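Local coordinates for protein cytochrome c552 (Thermochromatium tepidum, PDB 5ZE8) that carries five covalently attached c-type hemes and probably transfers electrons at low potential in a thermophilic purple sulfur photosynthetic bacterium, at residues 319-324 with 350-355; 401-406 with 425-430; 105-110 with 119-124; 99-104 with 148-153. All blocks are in the same frame, centred on the assembly; numbering follows the deposited sequence.

Interaction 1 (319-324 with 350-355); sequences RNLYLK and AYFAYG. With HEC (heme c), chain C.
The Tyr351 ring presents its edge to Asn320, whose OD1 lies near the ring plane, 3.4 Å from Tyr351 CE1; amide and ring are turned 55° from each other, and Ala353 CB lies over one face, toward the rim. CG of Tyr351 trans to its main-chain nitrogen (chi1 -176°) swings the ring along the strand toward Asn320. The Asn320 amide donates from ND2 to Phe318 O. On the other side of the sheet the Phe352 ring has Leu321 O in plane at its edge, and Phe352 CB packs 3.9 Å from Leu321 CB. Strands 320-328 and 351-357 are antiparallel neighbours in one sheet with 397-405. Leu321 and Phe352 form a hydrogen-bonded pair, Phe352 N to Leu321 O (2.9 Å) and Leu321 N to Phe352 O (3.0 Å); Leu323 N to Ala350 O follows. Ahead of the strand, Arg319 turns its guanidinium edge to a heme propionate, with NH2 2.9 Å and NH1 3.2 Å from O2A of the chain C heme, while NE binds a second heme.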
# COMPACT_ATOMS: atom_id res chain seq x y z
N ARG A 319 -2.61 5.27 -8.13
CA ARG A 319 -3.82 4.64 -7.81
C ARG A 319 -5.01 5.56 -8.18
O ARG A 319 -4.99 6.78 -7.97
CB ARG A 319 -3.92 4.35 -6.32
CG ARG A 319 -2.86 3.52 -5.69
CD ARG A 319 -2.69 2.20 -6.40
NE ARG A 319 -1.90 1.27 -5.61
CZ ARG A 319 -0.84 0.59 -6.00
NH1 ARG A 319 -0.25 -0.23 -5.16
NH2 ARG A 319 -0.32 0.80 -7.24
N ASN A 320 -6.05 4.92 -8.67
CA ASN A 320 -7.25 5.66 -9.03
C ASN A 320 -8.50 4.85 -9.04
O ASN A 320 -8.47 3.66 -9.28
CB ASN A 320 -7.03 6.34 -10.38
CG ASN A 320 -6.89 5.36 -11.51
OD1 ASN A 320 -7.89 5.01 -12.12
ND2 ASN A 320 -5.65 4.88 -11.77
N LEU A 321 -9.63 5.48 -8.79
CA LEU A 321 -10.95 4.85 -8.97
C LEU A 321 -11.75 5.59 -9.98
O LEU A 321 -11.51 6.79 -10.28
CB LEU A 321 -11.77 4.93 -7.70
CG LEU A 321 -11.12 4.98 -6.33
CD1 LEU A 321 -12.11 5.24 -5.20
CD2 LEU A 321 -10.35 3.70 -6.13
N TYR A 322 -12.76 4.90 -10.50
CA TYR A 322 -13.74 5.62 -11.32
C TYR A 322 -15.09 4.98 -11.17
O TYR A 322 -15.13 3.79 -10.94
CB TYR A 322 -13.33 5.71 -12.77
CG TYR A 322 -13.13 4.47 -13.59
CD1 TYR A 322 -14.20 3.80 -14.15
CD2 TYR A 322 -11.88 3.91 -13.81
CE1 TYR A 322 -14.01 2.66 -14.92
CE2 TYR A 322 -11.67 2.81 -14.62
CZ TYR A 322 -12.76 2.15 -15.14
OH TYR A 322 -12.57 1.02 -15.90
N LEU A 323 -16.14 5.82 -11.32
CA LEU A 323 -17.52 5.43 -11.23
C LEU A 323 -18.08 5.30 -12.64
O LEU A 323 -17.93 6.20 -13.42
CB LEU A 323 -18.33 6.46 -10.49
CG LEU A 323 -19.84 6.37 -10.67
CD1 LEU A 323 -20.37 5.08 -9.96
CD2 LEU A 323 -20.46 7.55 -10.06
N LYS A 324 -18.71 4.19 -12.96
CA LYS A 324 -19.55 4.06 -14.15
C LYS A 324 -21.00 3.92 -13.71
O LYS A 324 -21.32 3.02 -12.99
CB LYS A 324 -19.16 2.85 -14.92
CG LYS A 324 -17.78 2.91 -15.49
CD LYS A 324 -17.69 3.83 -16.72
CE LYS A 324 -18.32 3.26 -17.99
NZ LYS A 324 -17.72 1.99 -18.42
N ALA A 350 -16.38 11.82 -11.64
CA ALA A 350 -16.44 10.40 -11.40
C ALA A 350 -15.04 9.72 -11.49
O ALA A 350 -14.97 8.51 -11.57
CB ALA A 350 -17.46 9.75 -12.37
N TYR A 351 -13.93 10.52 -11.54
CA TYR A 351 -12.58 10.02 -11.54
C TYR A 351 -11.92 10.50 -10.24
O TYR A 351 -11.89 11.69 -9.95
CB TYR A 351 -11.85 10.52 -12.77
CG TYR A 351 -10.46 9.98 -12.92
CD1 TYR A 351 -10.19 8.62 -12.88
CD2 TYR A 351 -9.39 10.86 -13.11
CE1 TYR A 351 -8.92 8.15 -13.06
CE2 TYR A 351 -8.12 10.36 -13.29
CZ TYR A 351 -7.89 8.99 -13.23
OH TYR A 351 -6.59 8.49 -13.39
N PHE A 352 -11.46 9.55 -9.44
CA PHE A 352 -10.97 9.79 -8.10
C PHE A 352 -9.49 9.47 -8.13
O PHE A 352 -9.03 8.30 -8.16
CB PHE A 352 -11.68 8.83 -7.14
CG PHE A 352 -13.17 8.97 -7.11
CD1 PHE A 352 -13.95 8.33 -8.04
CD2 PHE A 352 -13.77 9.79 -6.19
CE1 PHE A 352 -15.34 8.45 -8.03
CE2 PHE A 352 -15.18 9.92 -6.18
CZ PHE A 352 -15.92 9.26 -7.08
N ALA A 353 -8.70 10.51 -8.19
CA ALA A 353 -7.25 10.38 -8.52
C ALA A 353 -6.48 11.62 -8.07
O ALA A 353 -7.05 12.68 -7.82
CB ALA A 353 -7.03 10.18 -9.99
N TYR A 354 -5.18 11.45 -8.00
CA TYR A 354 -4.20 12.51 -7.71
C TYR A 354 -3.40 12.76 -8.96
O TYR A 354 -3.07 11.84 -9.70
CB TYR A 354 -3.31 12.02 -6.59
CG TYR A 354 -2.21 13.00 -6.16
CD1 TYR A 354 -2.52 14.29 -5.76
CD2 TYR A 354 -0.86 12.60 -6.12
CE1 TYR A 354 -1.48 15.16 -5.37
CE2 TYR A 354 0.14 13.45 -5.74
CZ TYR A 354 -0.16 14.71 -5.37
OH TYR A 354 0.86 15.57 -4.98
N GLY A 355 -3.09 14.01 -9.26
CA GLY A 355 -2.14 14.30 -10.35
C GLY A 355 -1.10 15.27 -9.79
O GLY A 355 -1.30 15.89 -8.67
FE HEC C . 7.79 2.56 -4.02
CHA HEC C . 4.67 1.12 -4.34
CHB HEC C . 8.22 2.28 -7.38
CHC HEC C . 10.67 4.24 -3.81
CHD HEC C . 7.37 2.85 -0.68
NA HEC C . 6.74 1.90 -5.55
C1A HEC C . 5.44 1.30 -5.48
C2A HEC C . 4.91 1.09 -6.80
C3A HEC C . 5.87 1.44 -7.66
C4A HEC C . 6.97 1.94 -6.89
CMA HEC C . 5.83 1.42 -9.15
CAA HEC C . 3.62 0.44 -7.14
CBA HEC C . 3.83 -1.09 -7.03
CGA HEC C . 2.66 -1.98 -7.28
O1A HEC C . 2.74 -3.27 -7.32
O2A HEC C . 1.49 -1.51 -7.47
NB HEC C . 9.22 3.07 -5.38
C1B HEC C . 9.25 2.81 -6.67
C2B HEC C . 10.51 3.22 -7.20
C3B HEC C . 11.24 3.85 -6.25
C4B HEC C . 10.36 3.76 -5.06
CMB HEC C . 10.88 3.03 -8.64
CAB HEC C . 12.55 4.52 -6.29
CBB HEC C . 12.79 5.39 -7.38
NC HEC C . 8.81 3.40 -2.54
C1C HEC C . 10.00 4.15 -2.61
C2C HEC C . 10.40 4.65 -1.34
C3C HEC C . 9.48 4.19 -0.43
C4C HEC C . 8.52 3.41 -1.20
CMC HEC C . 11.64 5.42 -1.07
CAC HEC C . 9.44 4.41 1.03
CBC HEC C . 9.47 5.77 1.44
ND HEC C . 6.38 2.03 -2.78
C1D HEC C . 6.36 2.18 -1.43
C2D HEC C . 5.13 1.71 -0.84
C3D HEC C . 4.36 1.29 -1.85
C4D HEC C . 5.15 1.49 -3.07
CMD HEC C . 4.79 1.77 0.61
CAD HEC C . 2.96 0.67 -1.75
CBD HEC C . 2.02 1.81 -1.96
CGD HEC C . 0.55 1.40 -1.99
O1D HEC C . 0.17 0.32 -1.64
O2D HEC C . -0.31 2.22 -2.45
O HOH W 1 -4.04 9.00 -8.87

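Interaction 2 (401-406 with 425-430); sequences ELYYNL and PVLIAV. With HEC (heme c), chain F.
Leu402 O is gripped by two successive amides of the neighbouring strand: Ile428 N donates from 2.8 Å, nearly along the C=O axis, and Ala429 N adds a weak bond at 3.5 Å. Ile428 and Ala429 therefore both face Leu402, a classic beta bulge that shifts the antiparallel register by one residue. Regular pairing resumes with Tyr403 opposite Leu427, a non-hydrogen-bonded pair, followed by the hydrogen-bonded pair Tyr404 and Val426, with Tyr404 N 2.8 Å from Val426 O and a matching bond in return. On one face of the sheet, Leu427 CD1 sits over the Tyr403 ring, displaced toward its rim and 4.0 Å from the centroid, and Pro425 CB comes obliquely to Tyr403 CD1. The phenol reaches back along its own strand, its OH 2.5 Å from Glu401 OE1 and well above the carboxylate plane; the other oxygen of Glu401 forms a salt bridge with Arg399. The opposite face holds Leu402, Tyr404 and Ala429. There Ile428 CG2 packs 3.8 Å from Tyr404 CB, and the Tyr404 ring, its CG opposite the main-chain nitrogen (chi1 175°), extends away from Val426 to the chain F heme. Its OH donates to propionate O2A over 2.6 Å, and Arg319 NE serves the other oxygen of that propionate. With a phenol and a guanidinium both donating, the propionate is probably stabilised as the anion.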
# COMPACT_ATOMS: atom_id res chain seq x y z
N GLU A 401 -21.26 1.14 -10.87
CA GLU A 401 -20.15 0.27 -10.69
C GLU A 401 -18.95 1.11 -10.29
O GLU A 401 -18.69 2.14 -10.90
CB GLU A 401 -19.80 -0.50 -11.96
CG GLU A 401 -20.85 -1.49 -12.40
CD GLU A 401 -20.57 -2.19 -13.73
OE1 GLU A 401 -19.62 -1.88 -14.48
OE2 GLU A 401 -21.29 -3.17 -14.06
N LEU A 402 -18.20 0.72 -9.25
CA LEU A 402 -17.02 1.46 -8.84
C LEU A 402 -15.79 0.59 -9.10
O LEU A 402 -15.79 -0.63 -8.76
CB LEU A 402 -17.12 1.82 -7.38
CG LEU A 402 -15.98 2.65 -6.83
CD1 LEU A 402 -15.98 4.03 -7.41
CD2 LEU A 402 -16.08 2.76 -5.31
N TYR A 403 -14.83 1.13 -9.84
CA TYR A 403 -13.63 0.41 -10.31
C TYR A 403 -12.39 0.98 -9.65
O TYR A 403 -12.26 2.18 -9.50
CB TYR A 403 -13.39 0.44 -11.81
CG TYR A 403 -14.43 -0.42 -12.52
CD1 TYR A 403 -14.23 -1.78 -12.72
CD2 TYR A 403 -15.67 0.20 -12.95
CE1 TYR A 403 -15.19 -2.52 -13.36
CE2 TYR A 403 -16.60 -0.56 -13.61
CZ TYR A 403 -16.35 -1.89 -13.80
OH TYR A 403 -17.26 -2.74 -14.44
N TYR A 404 -11.55 0.09 -9.16
CA TYR A 404 -10.22 0.43 -8.65
C TYR A 404 -9.13 0.04 -9.66
O TYR A 404 -9.17 -0.99 -10.36
CB TYR A 404 -9.99 -0.29 -7.35
CG TYR A 404 -8.59 -0.14 -6.74
CD1 TYR A 404 -7.59 -0.98 -7.12
CD2 TYR A 404 -8.26 0.86 -5.78
CE1 TYR A 404 -6.29 -0.91 -6.58
CE2 TYR A 404 -6.97 0.97 -5.24
CZ TYR A 404 -6.01 0.07 -5.64
OH TYR A 404 -4.75 0.10 -5.09
N ASN A 405 -8.07 0.86 -9.68
CA ASN A 405 -6.99 0.61 -10.63
C ASN A 405 -5.64 0.89 -9.98
O ASN A 405 -5.45 1.98 -9.42
CB ASN A 405 -7.14 1.58 -11.76
CG ASN A 405 -8.48 1.48 -12.46
OD1 ASN A 405 -8.64 0.65 -13.32
ND2 ASN A 405 -9.47 2.20 -11.96
N LEU A 406 -4.71 -0.09 -10.04
CA LEU A 406 -3.33 0.10 -9.57
C LEU A 406 -2.55 1.22 -10.26
O LEU A 406 -1.68 1.82 -9.66
CB LEU A 406 -2.55 -1.20 -9.72
CG LEU A 406 -3.00 -2.32 -8.76
CD1 LEU A 406 -2.25 -3.61 -9.17
CD2 LEU A 406 -2.69 -2.06 -7.30
N PRO A 425 -9.05 -2.92 -14.69
CA PRO A 425 -9.87 -2.38 -13.61
C PRO A 425 -10.47 -3.47 -12.74
O PRO A 425 -10.85 -4.55 -13.27
CB PRO A 425 -10.96 -1.62 -14.33
CG PRO A 425 -10.44 -1.35 -15.69
CD PRO A 425 -9.56 -2.52 -16.02
N VAL A 426 -10.52 -3.21 -11.44
CA VAL A 426 -11.06 -4.08 -10.45
C VAL A 426 -12.42 -3.58 -10.07
O VAL A 426 -12.54 -2.52 -9.51
CB VAL A 426 -10.14 -4.22 -9.18
CG1 VAL A 426 -10.75 -5.20 -8.23
CG2 VAL A 426 -8.69 -4.62 -9.57
N LEU A 427 -13.46 -4.41 -10.27
CA LEU A 427 -14.81 -4.02 -9.82
C LEU A 427 -14.90 -4.20 -8.33
O LEU A 427 -14.84 -5.34 -7.80
CB LEU A 427 -15.91 -4.90 -10.54
CG LEU A 427 -17.34 -4.59 -10.14
CD1 LEU A 427 -17.70 -3.16 -10.53
CD2 LEU A 427 -18.32 -5.55 -10.86
N ILE A 428 -15.05 -3.11 -7.60
CA ILE A 428 -15.05 -3.14 -6.15
C ILE A 428 -16.40 -2.84 -5.47
O ILE A 428 -16.51 -2.96 -4.27
CB ILE A 428 -13.90 -2.28 -5.52
CG1 ILE A 428 -14.05 -0.76 -5.78
CG2 ILE A 428 -12.56 -2.78 -6.04
CD1 ILE A 428 -13.22 0.18 -4.85
N ALA A 429 -17.42 -2.38 -6.23
CA ALA A 429 -18.74 -2.12 -5.70
C ALA A 429 -19.71 -2.08 -6.84
O ALA A 429 -19.40 -1.60 -7.93
CB ALA A 429 -18.84 -0.82 -4.95
N VAL A 430 -20.94 -2.56 -6.54
CA VAL A 430 -22.01 -2.55 -7.56
C VAL A 430 -23.29 -2.22 -6.83
O VAL A 430 -23.54 -2.75 -5.76
CB VAL A 430 -22.18 -3.89 -8.26
CG1 VAL A 430 -23.33 -3.82 -9.29
CG2 VAL A 430 -20.97 -4.29 -9.05
FE HEC F . -4.89 1.45 5.41
CHA HEC F . -5.46 0.37 2.30
CHB HEC F . -1.57 1.90 4.72
CHC HEC F . -4.37 2.75 8.55
CHD HEC F . -8.07 0.54 6.30
NA HEC F . -3.71 1.21 3.83
C1A HEC F . -4.18 0.79 2.56
C2A HEC F . -3.08 0.75 1.64
C3A HEC F . -1.99 1.17 2.36
C4A HEC F . -2.37 1.46 3.70
CMA HEC F . -0.56 1.36 1.86
CAA HEC F . -3.16 0.41 0.13
CBA HEC F . -3.58 1.62 -0.70
CGA HEC F . -3.67 1.38 -2.18
O1A HEC F . -2.64 1.39 -2.90
O2A HEC F . -4.82 1.16 -2.67
NB HEC F . -3.30 2.18 6.46
C1B HEC F . -2.02 2.20 5.97
C2B HEC F . -1.15 2.75 6.96
C3B HEC F . -1.90 3.04 8.09
C4B HEC F . -3.28 2.67 7.71
CMB HEC F . 0.35 3.03 6.81
CAB HEC F . -1.57 3.72 9.36
CBB HEC F . -0.99 4.99 9.22
NC HEC F . -6.00 1.62 7.10
C1C HEC F . -5.59 2.22 8.25
C2C HEC F . -6.62 2.00 9.22
C3C HEC F . -7.67 1.34 8.65
C4C HEC F . -7.28 1.14 7.26
CMC HEC F . -6.51 2.39 10.70
CAC HEC F . -9.02 0.88 9.18
CBC HEC F . -9.82 1.85 9.83
ND HEC F . -6.42 0.70 4.48
C1D HEC F . -7.64 0.30 4.99
C2D HEC F . -8.47 -0.39 3.98
C3D HEC F . -7.78 -0.43 2.82
C4D HEC F . -6.50 0.26 3.20
CMD HEC F . -9.84 -0.90 4.21
CAD HEC F . -8.13 -1.02 1.49
CBD HEC F . -8.15 0.02 0.40
CGD HEC F . -7.03 -0.05 -0.62
O1D HEC F . -6.33 -1.05 -0.74
O2D HEC F . -6.90 0.95 -1.32

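Interaction 3 (105-110 with 119-124); sequences PNAARD and PAYTEG
Tyr121 and Asp110 meet at about a right angle, ring and carboxylate planes 82° apart. The phenol OH donates to the anti lone pair of Asp110 OD2, which lies in the ring plane 2.6 Å from the hydroxyl. Arg39 forms a salt bridge with the same oxygen and His38 holds OD1, so the carboxylate that receives the phenol is itself fixed. Nearer the backbone, Tyr121 CD1 comes within 3.7 Å of Ala107 CB. The segments belong to two short helices, 105-109 and 119-122, linked by a loop without regular structure in the cytochrome c554 family region. At the other end of the contact Asn106 CG points away from its carbonyl carbon (chi1 -57°), which directs ND2 across to Ala120 O at 3.0 Å, the acceptor close to the amide plane; ND2 also reaches Asn126 OD1. A water is held between the helices by Asn106 N, Ala120 O and Gly124 O, 2.7 Å from the last, and Pro105 CD rests against Gly124 O at 3.6 Å.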
# COMPACT_ATOMS: atom_id res chain seq x y z
N PRO A 105 14.81 -3.49 2.14
CA PRO A 105 15.49 -2.92 3.28
C PRO A 105 16.75 -3.57 3.67
O PRO A 105 17.72 -2.88 4.06
CB PRO A 105 14.41 -2.92 4.39
CG PRO A 105 13.41 -3.91 3.92
CD PRO A 105 13.40 -3.78 2.44
N ASN A 106 16.86 -4.92 3.62
CA ASN A 106 18.12 -5.50 4.04
C ASN A 106 19.25 -5.31 3.06
O ASN A 106 20.41 -5.28 3.51
CB ASN A 106 17.91 -6.97 4.30
CG ASN A 106 16.80 -7.24 5.35
OD1 ASN A 106 16.72 -6.60 6.44
ND2 ASN A 106 16.02 -8.30 5.07
N ALA A 107 18.91 -5.12 1.82
CA ALA A 107 19.93 -4.76 0.78
C ALA A 107 20.43 -3.34 1.06
O ALA A 107 21.61 -3.14 1.08
CB ALA A 107 19.38 -4.89 -0.62
N ALA A 108 19.50 -2.41 1.34
CA ALA A 108 19.94 -1.06 1.64
C ALA A 108 20.78 -1.08 2.93
O ALA A 108 21.79 -0.40 3.02
CB ALA A 108 18.75 -0.23 1.80
N ARG A 109 20.44 -1.93 3.90
CA ARG A 109 21.20 -1.98 5.17
C ARG A 109 22.64 -2.46 4.95
O ARG A 109 23.55 -2.00 5.68
CB ARG A 109 20.52 -2.89 6.17
CG ARG A 109 21.13 -2.87 7.55
CD ARG A 109 20.16 -3.52 8.43
NE ARG A 109 20.61 -3.60 9.81
CZ ARG A 109 19.85 -4.01 10.78
NH1 ARG A 109 18.59 -4.39 10.54
NH2 ARG A 109 20.41 -4.03 12.03
N ASP A 110 22.86 -3.25 3.91
CA ASP A 110 24.17 -3.76 3.54
C ASP A 110 24.82 -2.95 2.41
O ASP A 110 25.91 -3.32 1.90
CB ASP A 110 24.03 -5.25 3.12
CG ASP A 110 23.89 -6.16 4.27
OD1 ASP A 110 24.08 -5.70 5.44
OD2 ASP A 110 23.47 -7.34 4.04
N PRO A 119 19.04 -14.33 0.14
CA PRO A 119 17.61 -14.29 0.54
C PRO A 119 17.24 -13.05 1.33
O PRO A 119 16.06 -12.66 1.28
CB PRO A 119 17.40 -15.55 1.38
CG PRO A 119 18.61 -16.40 1.20
CD PRO A 119 19.67 -15.58 0.58
N ALA A 120 18.17 -12.47 2.09
CA ALA A 120 17.83 -11.28 2.85
C ALA A 120 17.36 -10.18 1.91
O ALA A 120 16.60 -9.27 2.30
CB ALA A 120 19.01 -10.75 3.61
N TYR A 121 17.85 -10.15 0.67
CA TYR A 121 17.51 -9.14 -0.30
C TYR A 121 16.31 -9.58 -1.16
O TYR A 121 15.40 -8.80 -1.45
CB TYR A 121 18.77 -8.87 -1.20
CG TYR A 121 20.06 -8.72 -0.44
CD1 TYR A 121 20.13 -8.22 0.86
CD2 TYR A 121 21.26 -9.08 -1.06
CE1 TYR A 121 21.34 -8.07 1.54
CE2 TYR A 121 22.46 -8.94 -0.37
CZ TYR A 121 22.51 -8.46 0.89
OH TYR A 121 23.67 -8.30 1.60
N THR A 122 16.27 -10.87 -1.56
CA THR A 122 15.19 -11.31 -2.41
C THR A 122 13.83 -11.31 -1.69
O THR A 122 12.81 -11.14 -2.37
CB THR A 122 15.38 -12.69 -3.07
OG1 THR A 122 15.48 -13.68 -2.09
CG2 THR A 122 16.70 -12.66 -3.84
N GLU A 123 13.87 -11.45 -0.39
CA GLU A 123 12.66 -11.49 0.40
C GLU A 123 12.09 -10.11 0.71
O GLU A 123 11.02 -10.07 1.39
CB GLU A 123 12.93 -12.23 1.72
CG GLU A 123 13.30 -13.71 1.51
CD GLU A 123 13.69 -14.43 2.76
OE1 GLU A 123 13.63 -13.88 3.88
OE2 GLU A 123 14.08 -15.64 2.69
N GLY A 124 12.71 -9.02 0.24
CA GLY A 124 11.99 -7.74 0.33
C GLY A 124 11.78 -7.30 1.80
O GLY A 124 12.74 -7.36 2.61
O HOH W 2 15.32 -6.70 1.99

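Interaction 4 (99-104 with 148-153); sequences CLYCHA and YGIKAY. With HEC (heme c), chain C.
Gly149 and Cys102 make the tight part of the contact, their backbones brought together because Gly149 has no side chain. Gly149 CA lies 3.6 Å from Cys102 SG and makes a CA-H...O contact of 3.4 Å with Tyr101 O. The same carbonyl accepts Ile150 N at 3.1 Å, the donor tilted from its plane, so one helix oxygen is gripped by the start of the 3-10 turn. Tyr148, buried beside it, lays CB 4.2 Å from Cys102 SG and brings its ring up to the chain C heme, CD1 3.7 Å from CBC. The outer side differs in kind. Exposed Lys151 stretches its aliphatic chain obliquely across the partly exposed Tyr101 ring, CG over one face 3.9 Å from the centroid; a bend at chi2 (-54°) brings CE back to Tyr101 CE1. This half rests on CH-pi contact rather than on hydrogen bonds. The inner half rests against a heme attachment site: Cys99 SG and Cys102 SG are covalently joined to CAB and CAC, and His103 NE2 binds the heme iron at 2.1 Å. Cys-Leu-Tyr-Cys-His is the CXXCH motif of c-type cytochromes.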
# COMPACT_ATOMS: atom_id res chain seq x y z
N CYS A 99 14.80 3.75 -3.57
CA CYS A 99 13.77 2.74 -3.59
C CYS A 99 14.08 1.65 -2.58
O CYS A 99 13.19 1.04 -2.00
CB CYS A 99 13.64 2.12 -4.96
SG CYS A 99 13.92 3.19 -6.40
N LEU A 100 15.38 1.27 -2.47
CA LEU A 100 15.75 0.10 -1.71
C LEU A 100 15.49 0.29 -0.21
O LEU A 100 15.35 -0.68 0.53
CB LEU A 100 17.14 -0.33 -2.01
CG LEU A 100 17.46 -0.60 -3.46
CD1 LEU A 100 18.95 -0.83 -3.62
CD2 LEU A 100 16.55 -1.58 -4.12
N TYR A 101 15.50 1.55 0.28
CA TYR A 101 15.28 1.81 1.67
C TYR A 101 13.95 1.27 2.16
O TYR A 101 13.79 0.94 3.33
CB TYR A 101 15.42 3.29 2.00
CG TYR A 101 16.76 3.95 1.66
CD1 TYR A 101 17.93 3.35 1.97
CD2 TYR A 101 16.76 5.16 1.06
CE1 TYR A 101 19.13 3.96 1.62
CE2 TYR A 101 17.94 5.81 0.78
CZ TYR A 101 19.10 5.14 1.05
OH TYR A 101 20.40 5.77 0.72
N CYS A 102 13.00 1.22 1.27
CA CYS A 102 11.59 0.76 1.53
C CYS A 102 11.28 -0.58 0.90
O CYS A 102 10.61 -1.38 1.49
CB CYS A 102 10.50 1.75 1.08
SG CYS A 102 10.82 3.42 1.83
N HIS A 103 11.77 -0.80 -0.35
CA HIS A 103 11.43 -2.01 -1.14
C HIS A 103 12.40 -3.16 -0.92
O HIS A 103 12.03 -4.30 -1.22
CB HIS A 103 11.38 -1.70 -2.63
CG HIS A 103 10.21 -0.88 -3.08
ND1 HIS A 103 9.09 -1.49 -3.64
CD2 HIS A 103 9.97 0.49 -3.11
CE1 HIS A 103 8.22 -0.54 -3.96
NE2 HIS A 103 8.71 0.67 -3.66
N ALA A 104 13.65 -2.91 -0.47
CA ALA A 104 14.60 -3.99 -0.24
C ALA A 104 15.44 -3.61 0.97
O ALA A 104 16.66 -3.44 0.86
CB ALA A 104 15.39 -4.31 -1.47
N TYR A 148 14.18 8.01 4.32
CA TYR A 148 13.08 7.06 4.02
C TYR A 148 13.39 5.67 4.49
O TYR A 148 14.54 5.23 4.59
CB TYR A 148 12.95 7.01 2.49
CG TYR A 148 12.43 8.26 1.82
CD1 TYR A 148 11.28 8.87 2.21
CD2 TYR A 148 13.07 8.76 0.75
CE1 TYR A 148 10.78 9.97 1.55
CE2 TYR A 148 12.60 9.89 0.11
CZ TYR A 148 11.47 10.48 0.53
OH TYR A 148 10.96 11.57 -0.15
N GLY A 149 12.34 4.95 4.82
CA GLY A 149 12.40 3.54 5.06
C GLY A 149 13.29 3.21 6.21
O GLY A 149 13.16 3.86 7.25
N ILE A 150 14.24 2.30 6.09
CA ILE A 150 15.06 1.96 7.21
C ILE A 150 15.91 3.15 7.74
O ILE A 150 16.29 3.14 8.90
CB ILE A 150 16.10 0.81 6.92
CG1 ILE A 150 17.00 1.10 5.68
CG2 ILE A 150 15.37 -0.50 6.79
CD1 ILE A 150 18.29 0.23 5.60
N LYS A 151 16.09 4.20 6.91
CA LYS A 151 16.87 5.34 7.34
C LYS A 151 16.12 6.25 8.32
O LYS A 151 16.75 7.06 9.04
CB LYS A 151 17.32 6.13 6.15
CG LYS A 151 18.19 5.38 5.16
CD LYS A 151 19.41 4.73 5.81
CE LYS A 151 20.21 3.98 4.75
NZ LYS A 151 21.52 3.57 5.37
N ALA A 152 14.80 6.04 8.49
CA ALA A 152 13.98 6.75 9.44
C ALA A 152 14.02 6.12 10.83
O ALA A 152 13.35 6.64 11.75
CB ALA A 152 12.54 6.88 8.97
N TYR A 153 14.78 5.04 11.02
CA TYR A 153 14.83 4.34 12.26
C TYR A 153 16.24 4.12 12.81
O TYR A 153 17.18 3.95 12.05
CB TYR A 153 14.28 2.87 12.05
CG TYR A 153 12.81 2.87 11.66
CD1 TYR A 153 11.81 2.78 12.63
CD2 TYR A 153 12.41 2.88 10.36
CE1 TYR A 153 10.45 2.74 12.31
CE2 TYR A 153 11.07 2.88 10.01
CZ TYR A 153 10.11 2.85 10.98
OH TYR A 153 8.75 2.84 10.63
FE HEC C . 7.79 2.56 -4.02
CHA HEC C . 4.67 1.12 -4.34
CHB HEC C . 8.22 2.28 -7.38
CHC HEC C . 10.67 4.24 -3.81
CHD HEC C . 7.37 2.85 -0.68
NA HEC C . 6.74 1.90 -5.55
C1A HEC C . 5.44 1.30 -5.48
C2A HEC C . 4.91 1.09 -6.80
C3A HEC C . 5.87 1.44 -7.66
C4A HEC C . 6.97 1.94 -6.89
CMA HEC C . 5.83 1.42 -9.15
CAA HEC C . 3.62 0.44 -7.14
CBA HEC C . 3.83 -1.09 -7.03
CGA HEC C . 2.66 -1.98 -7.28
O1A HEC C . 2.74 -3.27 -7.32
O2A HEC C . 1.49 -1.51 -7.47
NB HEC C . 9.22 3.07 -5.38
C1B HEC C . 9.25 2.81 -6.67
C2B HEC C . 10.51 3.22 -7.20
C3B HEC C . 11.24 3.85 -6.25
C4B HEC C . 10.36 3.76 -5.06
CMB HEC C . 10.88 3.03 -8.64
CAB HEC C . 12.55 4.52 -6.29
CBB HEC C . 12.79 5.39 -7.38
NC HEC C . 8.81 3.40 -2.54
C1C HEC C . 10.00 4.15 -2.61
C2C HEC C . 10.40 4.65 -1.34
C3C HEC C . 9.48 4.19 -0.43
C4C HEC C . 8.52 3.41 -1.20
CMC HEC C . 11.64 5.42 -1.07
CAC HEC C . 9.44 4.41 1.03
CBC HEC C . 9.47 5.77 1.44
ND HEC C . 6.38 2.03 -2.78
C1D HEC C . 6.36 2.18 -1.43
C2D HEC C . 5.13 1.71 -0.84
C3D HEC C . 4.36 1.29 -1.85
C4D HEC C . 5.15 1.49 -3.07
CMD HEC C . 4.79 1.77 0.61
CAD HEC C . 2.96 0.67 -1.75
CBD HEC C . 2.02 1.81 -1.96
CGD HEC C . 0.55 1.40 -1.99
O1D HEC C . 0.17 0.32 -1.64
O2D HEC C . -0.31 2.22 -2.45

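Overall arrangement
Along the chain, interaction 3 is nested within the loop closed by interaction 4; interactions 1 and 2 then follow in series. Interactions 3 and 4 have centres 10 Å apart, and helices 100-103 and 105-109 follow each other; Ala108 packs on Leu100, and Ile150 on helix 105-109. Interactions 1 and 2, also 10 Å apart between centres, share one antiparallel sheet in which strands 320-328 and 397-405 are neighbours. The two groups lie on opposite sides of the chain's centre, about 29 to 34 Å apart between centres. The chain C heme touches both interactions 1 and 4, whose nearest atoms are about 9 Å apart. The CXXCH region and the later sheet thus meet at this heme.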